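Local structure of sporozoite surface protein 2 (Plasmodium vivax, 4HQO) at residues A[6-12]-A[210-216]; A[156-160]-A[198-202]; A[217-223]-A[234-238]. The protein serves as a sporozoite surface receptor for gliding motility, its adhesive part pairing a metal-binding von Willebrand factor A domain with a thrombospondin repeat. The protein carries 4 engineered substitutions. One frame throughout, in Å; residues are numbered along the deposited sequence.

In the fold
Contact 2 is partly buried, its centre about 13 Å from the centre of the chain, where strand 156-161 meets helix 192-203 inside the von Willebrand factor A domain; its touching side chains are mostly apolar and no hydrogen bond crosses. Contacts 1 and 3 are surface contacts, their centres about 25 and about 42 Å from the chain centre. In contact 1 seven backbone hydrogen bonds join segments 6-12 and 210-216, whereas contact 3 stacks tryptophan and arginine side chains in the thrombospondin repeat. Strand 207-215 follows helix 192-203 and leads into segment 217-223, consistent with a ribbon connecting the two domains. A salt bridge, D6 OD1 to R238 NH1 (2.9 Å), joins contacts 1 and 3.

Contact 1 of 3, residues A[6-12]-A[210-216]; sequences DEVKYSE and VERVANC
Strands 7-12 and 210-215 run antiparallel, their N-to-C directions 158° apart and their axes 4.6 Å apart at closest. E7 faces N215, K9 faces V213 and S11 faces E211 as non-hydrogen-bonded pairs (CA to CA 4.3, 4.7 and 4.6 Å). They alternate with three hydrogen-bonded pairs: V8 CA to A214 CA 5.3 Å, Y10 CA to R212 CA 5.2 Å and E12 CA to V210 CA 5.8 Å. Each of the latter has two backbone bonds: V8 N to A214 O 2.8 Å and A214 N to V8 O 3.0 Å; Y10 N to R212 O 2.9 Å and R212 N to Y10 O 2.6 Å; E12 N to V210 O and V210 N to E12 O, both 3.1 Å. C216 N to D6 O, 3.0 Å, continues the bonding beyond E7-N215.

On one face Y10, chi1 p, lays its ring over R212, whose CB is 3.8 Å from the ring centroid in a CH-pi contact. V8 CB packs 3.7 Å from C216 SG, the sulfur disulfide-bonded to C245. A water joins R212 NE (2.6 Å) to E12 OE2 (3.2 Å). On the other, exposed face, extended K9 passes V213, CG to CG2 3.6 Å, and a second water links K9 NZ (3.2 Å) to E211 OE2 (2.9 Å).

The strands form a sheet of their own, an antiparallel beta-ribbon, consistent with the extensible ribbon between the protein's adhesive domains.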
loop_
_atom_site.group_PDB
_atom_site.type_symbol
_atom_site.label_atom_id
_atom_site.label_comp_id
_atom_site.label_asym_id
_atom_site.label_seq_id
_atom_site.Cartn_x
_atom_site.Cartn_y
_atom_site.Cartn_z
ATOM N N ASP A 6 9.838 -0.591 -32.268
ATOM C CA ASP A 6 8.556 -1.267 -32.119
ATOM C C ASP A 6 8.351 -1.731 -30.681
ATOM O O ASP A 6 9.087 -1.331 -29.781
ATOM C CB ASP A 6 8.445 -2.448 -33.089
ATOM C CG ASP A 6 9.562 -3.460 -32.911
ATOM O OD1 ASP A 6 10.638 -3.080 -32.403
ATOM O OD2 ASP A 6 9.367 -4.635 -33.287
ATOM N N GLU A 7 7.351 -2.580 -30.471
ATOM C CA GLU A 7 6.995 -3.009 -29.123
ATOM C C GLU A 7 6.724 -4.508 -29.029
ATOM O O GLU A 7 6.461 -5.170 -30.036
ATOM C CB GLU A 7 5.777 -2.226 -28.625
ATOM C CG GLU A 7 4.537 -2.398 -29.490
ATOM C CD GLU A 7 3.370 -1.549 -29.022
ATOM O OE1 GLU A 7 3.570 -0.695 -28.132
ATOM O OE2 GLU A 7 2.251 -1.739 -29.545
ATOM N N VAL A 8 6.793 -5.034 -27.808
ATOM C CA VAL A 8 6.497 -6.441 -27.555
ATOM C C VAL A 8 5.284 -6.586 -26.629
ATOM O O VAL A 8 5.094 -5.796 -25.698
ATOM C CB VAL A 8 7.726 -7.197 -26.985
ATOM C CG1 VAL A 8 8.084 -6.696 -25.593
ATOM C CG2 VAL A 8 7.478 -8.700 -26.971
ATOM N N LYS A 9 4.454 -7.586 -26.909
ATOM C CA LYS A 9 3.243 -7.827 -26.134
ATOM C C LYS A 9 3.331 -9.159 -25.402
ATOM O O LYS A 9 3.807 -10.154 -25.958
ATOM C CB LYS A 9 2.013 -7.820 -27.047
ATOM C CG LYS A 9 1.778 -6.507 -27.783
ATOM C CD LYS A 9 0.660 -6.642 -28.807
ATOM C CE LYS A 9 0.495 -5.369 -29.629
ATOM N NZ LYS A 9 -0.416 -5.571 -30.794
ATOM N N TYR A 10 2.861 -9.178 -24.159
ATOM C CA TYR A 10 2.880 -10.397 -23.360
ATOM C C TYR A 10 1.761 -10.423 -22.321
ATOM O O TYR A 10 1.223 -9.382 -21.937
ATOM C CB TYR A 10 4.244 -10.582 -22.681
ATOM C CG TYR A 10 4.656 -9.436 -21.784
ATOM C CD1 TYR A 10 5.227 -8.284 -22.314
ATOM C CD2 TYR A 10 4.480 -9.506 -20.406
ATOM C CE1 TYR A 10 5.605 -7.230 -21.496
ATOM C CE2 TYR A 10 4.856 -8.455 -19.579
ATOM C CZ TYR A 10 5.417 -7.320 -20.132
ATOM O OH TYR A 10 5.795 -6.273 -19.324
ATOM N N SER A 11 1.418 -11.624 -21.871
ATOM C CA SER A 11 0.383 -11.804 -20.863
ATOM C C SER A 11 0.968 -11.855 -19.450
ATOM O O SER A 11 2.066 -12.374 -19.237
ATOM C CB SER A 11 -0.399 -13.087 -21.149
ATOM O OG SER A 11 -1.340 -13.348 -20.125
ATOM N N GLU A 12 0.234 -11.306 -18.486
ATOM C CA GLU A 12 0.609 -11.431 -17.085
ATOM C C GLU A 12 -0.598 -11.273 -16.170
ATOM O O GLU A 12 -1.564 -10.581 -16.494
ATOM C CB GLU A 12 1.720 -10.444 -16.701
ATOM C CG GLU A 12 1.246 -9.069 -16.264
ATOM C CD GLU A 12 2.391 -8.176 -15.826
ATOM O OE1 GLU A 12 3.560 -8.582 -15.998
ATOM O OE2 GLU A 12 2.124 -7.071 -15.307
ATOM N N VAL A 210 -4.290 -9.653 -17.733
ATOM C CA VAL A 210 -4.148 -8.519 -18.638
ATOM C C VAL A 210 -3.039 -8.744 -19.662
ATOM O O VAL A 210 -2.216 -9.646 -19.516
ATOM C CB VAL A 210 -3.840 -7.221 -17.878
ATOM C CG1 VAL A 210 -4.800 -7.040 -16.711
ATOM C CG2 VAL A 210 -2.406 -7.233 -17.386
ATOM N N GLU A 211 -3.028 -7.915 -20.701
ATOM C CA GLU A 211 -1.966 -7.941 -21.699
ATOM C C GLU A 211 -1.062 -6.725 -21.520
ATOM O O GLU A 211 -1.543 -5.602 -21.373
ATOM C CB GLU A 211 -2.545 -7.969 -23.113
ATOM C CG GLU A 211 -1.483 -7.964 -24.198
ATOM C CD GLU A 211 -2.055 -8.172 -25.586
ATOM O OE1 GLU A 211 -2.356 -9.333 -25.942
ATOM O OE2 GLU A 211 -2.195 -7.174 -26.324
ATOM N N ARG A 212 0.247 -6.955 -21.523
ATOM C CA ARG A 212 1.205 -5.880 -21.295
ATOM C C ARG A 212 2.073 -5.579 -22.515
ATOM O O ARG A 212 2.325 -6.447 -23.353
ATOM C CB ARG A 212 2.066 -6.183 -20.073
ATOM C CG ARG A 212 1.329 -5.990 -18.763
ATOM C CD ARG A 212 0.991 -4.522 -18.561
ATOM N NE ARG A 212 0.022 -4.308 -17.489
ATOM C CZ ARG A 212 -1.260 -4.010 -17.687
ATOM N NH1 ARG A 212 -1.736 -3.888 -18.924
ATOM N NH2 ARG A 212 -2.067 -3.830 -16.647
ATOM N N VAL A 213 2.523 -4.331 -22.596
ATOM C CA VAL A 213 3.274 -3.839 -23.741
ATOM C C VAL A 213 4.573 -3.185 -23.273
ATOM O O VAL A 213 4.599 -2.502 -22.248
ATOM C CB VAL A 213 2.420 -2.840 -24.573
ATOM C CG1 VAL A 213 3.268 -1.709 -25.143
ATOM C CG2 VAL A 213 1.659 -3.568 -25.682
ATOM N N ALA A 214 5.652 -3.423 -24.012
ATOM C CA ALA A 214 6.936 -2.797 -23.717
ATOM C C ALA A 214 7.633 -2.352 -24.999
ATOM O O ALA A 214 7.573 -3.037 -26.020
ATOM C CB ALA A 214 7.822 -3.746 -22.928
ATOM N N ASN A 215 8.289 -1.197 -24.939
ATOM C CA ASN A 215 9.024 -0.667 -26.083
ATOM C C ASN A 215 10.403 -1.314 -26.182
ATOM O O ASN A 215 11.202 -1.233 -25.249
ATOM C CB ASN A 215 9.158 0.855 -25.968
ATOM C CG ASN A 215 9.384 1.532 -27.312
ATOM O OD1 ASN A 215 9.766 0.891 -28.292
ATOM N ND2 ASN A 215 9.147 2.837 -27.358
ATOM N N CYS A 216 10.676 -1.959 -27.313
ATOM C CA CYS A 216 11.936 -2.674 -27.501
ATOM C C CYS A 216 13.068 -1.778 -28.000
ATOM O O CYS A 216 14.236 -2.168 -27.968
ATOM C CB CYS A 216 11.743 -3.858 -28.448
ATOM S SG CYS A 216 10.761 -5.194 -27.749
HETATM O O HOH W 1 -2.795 -6.943 -29.114
HETATM O O HOH W 2 0.196 -4.550 -14.858
#

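Contact 2 of 3, residues A[156-160]-A[198-202]; sequences RLAVI and LIKPF. Engineered in segment 156-160: R156 (natural residue Ser).
Strand 156-160 runs antiparallel alongside helical segment 198-202, with N-to-C directions 173° apart and axes 9.7 Å apart at closest. R156, an engineered residue (naturally Ser), starts the strand with CB toward the helix, 3.8 Å from F202 CD1; its CA is 7.6 Å from F202 CA. Its NH1 approaches F202 O to 3.3 Å, but at an angle too poor for a hydrogen bond. L157 points away, onto V129 of strand 126-133. A158 turns back, its CA 7.2 Å from I199 CA: its CB lies 3.6 Å from I199 CD1, 4.2 Å from L198 CD2 and 4.3 Å from F202 CE2, reached with chi1 m for I199 and F202 and t for L198. V159 again points away, against helix 168-175. I160, m for both chi angles, brings CD1 within 4.0 Å of L198 CD2. This is helix-on-sheet packing in the alpha/beta von Willebrand factor A fold; A158, I160, L198, I199 and F202 pack through apolar side chains, with no directional bond across.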
loop_
_atom_site.group_PDB
_atom_site.type_symbol
_atom_site.label_atom_id
_atom_site.label_comp_id
_atom_site.label_asym_id
_atom_site.label_seq_id
_atom_site.Cartn_x
_atom_site.Cartn_y
_atom_site.Cartn_z
ATOM N N ARG A 156 -7.221 5.006 1.146
ATOM C CA ARG A 156 -8.494 4.634 1.768
ATOM C C ARG A 156 -8.403 4.865 3.268
ATOM O O ARG A 156 -7.356 4.627 3.861
ATOM C CB ARG A 156 -8.840 3.167 1.489
ATOM C CG ARG A 156 -9.101 2.854 0.019
ATOM C CD ARG A 156 -7.848 2.338 -0.679
ATOM N NE ARG A 156 -8.083 2.037 -2.092
ATOM C CZ ARG A 156 -8.610 0.901 -2.541
ATOM N NH1 ARG A 156 -8.970 -0.055 -1.689
ATOM N NH2 ARG A 156 -8.781 0.720 -3.845
ATOM N N LEU A 157 -9.488 5.335 3.877
ATOM C CA LEU A 157 -9.500 5.614 5.314
ATOM C C LEU A 157 -10.674 4.946 6.009
ATOM O O LEU A 157 -11.834 5.179 5.665
ATOM C CB LEU A 157 -9.544 7.125 5.595
ATOM C CG LEU A 157 -9.755 7.505 7.072
ATOM C CD1 LEU A 157 -8.534 7.161 7.920
ATOM C CD2 LEU A 157 -10.123 8.990 7.250
ATOM N N ALA A 158 -10.365 4.112 6.994
ATOM C CA ALA A 158 -11.403 3.510 7.805
ATOM C C ALA A 158 -11.216 4.018 9.223
ATOM O O ALA A 158 -10.084 4.112 9.716
ATOM C CB ALA A 158 -11.319 1.985 7.754
ATOM N N VAL A 159 -12.319 4.374 9.871
ATOM C CA VAL A 159 -12.250 4.861 11.244
ATOM C C VAL A 159 -12.875 3.850 12.199
ATOM O O VAL A 159 -13.978 3.354 11.951
ATOM C CB VAL A 159 -12.934 6.246 11.409
ATOM C CG1 VAL A 159 -12.739 6.775 12.833
ATOM C CG2 VAL A 159 -12.374 7.241 10.391
ATOM N N ILE A 160 -12.158 3.535 13.277
ATOM C CA ILE A 160 -12.680 2.659 14.330
ATOM C C ILE A 160 -12.827 3.462 15.616
ATOM O O ILE A 160 -11.861 4.037 16.115
ATOM C CB ILE A 160 -11.747 1.466 14.603
ATOM C CG1 ILE A 160 -11.443 0.716 13.308
ATOM C CG2 ILE A 160 -12.381 0.510 15.631
ATOM C CD1 ILE A 160 -12.657 0.174 12.641
ATOM N N LEU A 198 -15.478 -4.531 8.393
ATOM C CA LEU A 198 -15.424 -3.208 7.770
ATOM C C LEU A 198 -14.228 -3.107 6.829
ATOM O O LEU A 198 -14.341 -2.600 5.713
ATOM C CB LEU A 198 -15.311 -2.111 8.830
ATOM C CG LEU A 198 -15.430 -0.680 8.297
ATOM C CD1 LEU A 198 -16.881 -0.368 8.030
ATOM C CD2 LEU A 198 -14.826 0.333 9.270
ATOM N N ILE A 199 -13.087 -3.591 7.307
ATOM C CA ILE A 199 -11.810 -3.565 6.589
ATOM C C ILE A 199 -11.806 -4.484 5.360
ATOM O O ILE A 199 -11.136 -4.209 4.364
ATOM C CB ILE A 199 -10.669 -3.965 7.560
ATOM C CG1 ILE A 199 -10.532 -2.906 8.652
ATOM C CG2 ILE A 199 -9.335 -4.155 6.857
ATOM C CD1 ILE A 199 -10.707 -1.504 8.135
ATOM N N LYS A 200 -12.578 -5.560 5.431
ATOM C CA LYS A 200 -12.500 -6.631 4.427
ATOM C C LYS A 200 -12.640 -6.181 2.962
ATOM O O LYS A 200 -11.786 -6.521 2.143
ATOM C CB LYS A 200 -13.470 -7.774 4.771
ATOM C CG LYS A 200 -13.411 -8.964 3.828
ATOM C CD LYS A 200 -14.310 -10.089 4.316
ATOM C CE LYS A 200 -14.119 -11.358 3.498
ATOM N NZ LYS A 200 -14.905 -12.486 4.064
ATOM N N PRO A 201 -13.693 -5.405 2.627
ATOM C CA PRO A 201 -13.839 -4.980 1.227
ATOM C C PRO A 201 -12.697 -4.085 0.749
ATOM O O PRO A 201 -12.460 -3.998 -0.452
ATOM C CB PRO A 201 -15.145 -4.176 1.230
ATOM C CG PRO A 201 -15.864 -4.606 2.462
ATOM C CD PRO A 201 -14.800 -4.903 3.460
ATOM N N PHE A 202 -12.001 -3.435 1.676
ATOM C CA PHE A 202 -10.905 -2.546 1.316
ATOM C C PHE A 202 -9.687 -3.322 0.833
ATOM O O PHE A 202 -8.856 -2.784 0.105
ATOM C CB PHE A 202 -10.477 -1.701 2.516
ATOM C CG PHE A 202 -11.456 -0.626 2.900
ATOM C CD1 PHE A 202 -11.483 0.579 2.220
ATOM C CD2 PHE A 202 -12.313 -0.803 3.972
ATOM C CE1 PHE A 202 -12.368 1.575 2.587
ATOM C CE2 PHE A 202 -13.202 0.190 4.340
ATOM C CZ PHE A 202 -13.230 1.377 3.651
#

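Contact 3 of 3, residues A[217-223]-A[234-238]; sequences GPWDPWT and HSRSR
W219 is sandwiched between R236 over one ring face and R238 over the opposite face. The guanidinium of R236 lies at 6° to the indole, with CZ 3.8 Å from the centroid of the five-membered ring; that of R238 lies at 15°, with CZ 3.9 Å from the six-membered centroid. Both are cation-pi stacks. Both arginines take chi1 p, W219 and W222 m. The CD of R236 makes a CH-pi contact over the W222 ring face, 3.5 Å from the five-membered centroid, and H234 continues the row in an offset stack on the six-membered ring of W222 (centroids 4.4 Å, planes 28°). Such alternation of Trp and Arg is the layered core of a thrombospondin type 1 repeat, here built from irregular segment 217-223 and mostly strand segment 234-238, their end-to-end directions 153° apart. Backbone bonds D220 N to S237 O (2.7 Å) and T223 N to S235 O (2.8 Å) set the register. H234 ND1 donates to T223 O (2.9 Å) and S235 N to T223 OG1 (3.1 Å). R238 NH1 donates to G217 O (2.8 Å) and forms a salt bridge with D6; R238 NE donates to T246 O.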
loop_
_atom_site.group_PDB
_atom_site.type_symbol
_atom_site.label_atom_id
_atom_site.label_comp_id
_atom_site.label_asym_id
_atom_site.label_seq_id
_atom_site.Cartn_x
_atom_site.Cartn_y
_atom_site.Cartn_z
ATOM N N GLY A 217 12.721 -0.581 -28.457
ATOM C CA GLY A 217 13.712 0.356 -28.956
ATOM C C GLY A 217 14.064 0.095 -30.406
ATOM O O GLY A 217 13.652 -0.916 -30.976
ATOM N N PRO A 218 14.829 1.009 -31.017
ATOM C CA PRO A 218 15.216 0.879 -32.426
ATOM C C PRO A 218 16.325 -0.150 -32.626
ATOM O O PRO A 218 17.057 -0.468 -31.685
ATOM C CB PRO A 218 15.728 2.279 -32.770
ATOM C CG PRO A 218 16.251 2.804 -31.479
ATOM C CD PRO A 218 15.349 2.247 -30.411
ATOM N N TRP A 219 16.439 -0.670 -33.843
ATOM C CA TRP A 219 17.521 -1.584 -34.182
ATOM C C TRP A 219 18.760 -0.797 -34.571
ATOM O O TRP A 219 18.661 0.325 -35.068
ATOM C CB TRP A 219 17.131 -2.485 -35.357
ATOM C CG TRP A 219 16.062 -3.488 -35.060
ATOM C CD1 TRP A 219 14.723 -3.346 -35.275
ATOM C CD2 TRP A 219 16.243 -4.801 -34.513
ATOM N NE1 TRP A 219 14.057 -4.483 -34.887
ATOM C CE2 TRP A 219 14.967 -5.391 -34.417
ATOM C CE3 TRP A 219 17.360 -5.528 -34.089
ATOM C CZ2 TRP A 219 14.777 -6.676 -33.914
ATOM C CZ3 TRP A 219 17.167 -6.805 -33.591
ATOM C CH2 TRP A 219 15.886 -7.365 -33.510
ATOM N N ASP A 220 19.930 -1.387 -34.352
ATOM C CA ASP A 220 21.148 -0.861 -34.939
ATOM C C ASP A 220 21.043 -1.145 -36.434
ATOM O O ASP A 220 20.207 -1.949 -36.848
ATOM C CB ASP A 220 22.384 -1.538 -34.335
ATOM C CG ASP A 220 22.601 -1.169 -32.873
ATOM O OD1 ASP A 220 21.884 -0.281 -32.364
ATOM O OD2 ASP A 220 23.497 -1.760 -32.236
ATOM N N PRO A 221 21.864 -0.468 -37.254
ATOM C CA PRO A 221 21.844 -0.732 -38.695
ATOM C C PRO A 221 22.169 -2.181 -39.037
ATOM O O PRO A 221 22.931 -2.824 -38.317
ATOM C CB PRO A 221 22.951 0.182 -39.225
ATOM C CG PRO A 221 22.984 1.309 -38.263
ATOM C CD PRO A 221 22.706 0.696 -36.922
ATOM N N TRP A 222 21.586 -2.680 -40.124
ATOM C CA TRP A 222 21.929 -3.993 -40.660
ATOM C C TRP A 222 23.419 -4.066 -40.941
ATOM O O TRP A 222 24.025 -3.085 -41.367
ATOM C CB TRP A 222 21.166 -4.265 -41.960
ATOM C CG TRP A 222 19.721 -4.610 -41.769
ATOM C CD1 TRP A 222 18.654 -3.772 -41.901
ATOM C CD2 TRP A 222 19.183 -5.893 -41.419
ATOM N NE1 TRP A 222 17.484 -4.452 -41.653
ATOM C CE2 TRP A 222 17.782 -5.755 -41.358
ATOM C CE3 TRP A 222 19.753 -7.144 -41.155
ATOM C CZ2 TRP A 222 16.940 -6.821 -41.037
ATOM C CZ3 TRP A 222 18.916 -8.200 -40.839
ATOM C CH2 TRP A 222 17.524 -8.031 -40.780
ATOM N N THR A 223 24.015 -5.227 -40.699
ATOM C CA THR A 223 25.415 -5.433 -41.030
ATOM C C THR A 223 25.548 -5.670 -42.533
ATOM O O THR A 223 24.552 -5.903 -43.226
ATOM C CB THR A 223 26.014 -6.642 -40.274
ATOM O OG1 THR A 223 25.378 -7.849 -40.711
ATOM C CG2 THR A 223 25.826 -6.486 -38.770
ATOM N N HIS A 234 22.875 -11.404 -43.369
ATOM C CA HIS A 234 23.318 -10.322 -42.495
ATOM C C HIS A 234 22.352 -10.172 -41.324
ATOM O O HIS A 234 21.251 -10.718 -41.344
ATOM C CB HIS A 234 23.492 -9.001 -43.260
ATOM C CG HIS A 234 22.218 -8.428 -43.805
ATOM N ND1 HIS A 234 22.025 -7.073 -43.965
ATOM C CD2 HIS A 234 21.083 -9.022 -44.243
ATOM C CE1 HIS A 234 20.823 -6.856 -44.466
ATOM N NE2 HIS A 234 20.230 -8.023 -44.647
ATOM N N SER A 235 22.769 -9.437 -40.299
ATOM C CA SER A 235 21.953 -9.309 -39.102
ATOM C C SER A 235 21.859 -7.870 -38.611
ATOM O O SER A 235 22.570 -6.991 -39.092
ATOM C CB SER A 235 22.526 -10.187 -37.987
ATOM O OG SER A 235 23.716 -9.621 -37.466
ATOM N N ARG A 236 20.971 -7.638 -37.651
ATOM C CA ARG A 236 20.973 -6.389 -36.905
ATOM C C ARG A 236 20.657 -6.643 -35.437
ATOM O O ARG A 236 19.871 -7.533 -35.103
ATOM C CB ARG A 236 20.019 -5.359 -37.516
ATOM C CG ARG A 236 18.575 -5.795 -37.638
ATOM C CD ARG A 236 17.741 -4.643 -38.174
ATOM N NE ARG A 236 16.315 -4.947 -38.230
ATOM C CZ ARG A 236 15.384 -4.066 -38.580
ATOM N NH1 ARG A 236 15.736 -2.830 -38.904
ATOM N NH2 ARG A 236 14.104 -4.419 -38.607
ATOM N N SER A 237 21.289 -5.870 -34.561
ATOM C CA SER A 237 21.135 -6.058 -33.124
ATOM C C SER A 237 20.605 -4.802 -32.442
ATOM O O SER A 237 20.457 -3.754 -33.071
ATOM C CB SER A 237 22.469 -6.472 -32.494
ATOM O OG SER A 237 22.938 -7.692 -33.042
ATOM N N ARG A 238 20.316 -4.922 -31.151
ATOM C CA ARG A 238 19.867 -3.793 -30.345
ATOM C C ARG A 238 19.954 -4.168 -28.871
ATOM O O ARG A 238 19.874 -5.348 -28.528
ATOM C CB ARG A 238 18.430 -3.396 -30.708
ATOM C CG ARG A 238 17.401 -4.477 -30.441
ATOM C CD ARG A 238 15.988 -3.965 -30.661
ATOM N NE ARG A 238 15.022 -5.059 -30.725
ATOM C CZ ARG A 238 13.743 -4.910 -31.054
ATOM N NH1 ARG A 238 13.269 -3.706 -31.346
ATOM N NH2 ARG A 238 12.940 -5.963 -31.093
HETATM O O HOH W 3 23.358 -4.472 -35.810
#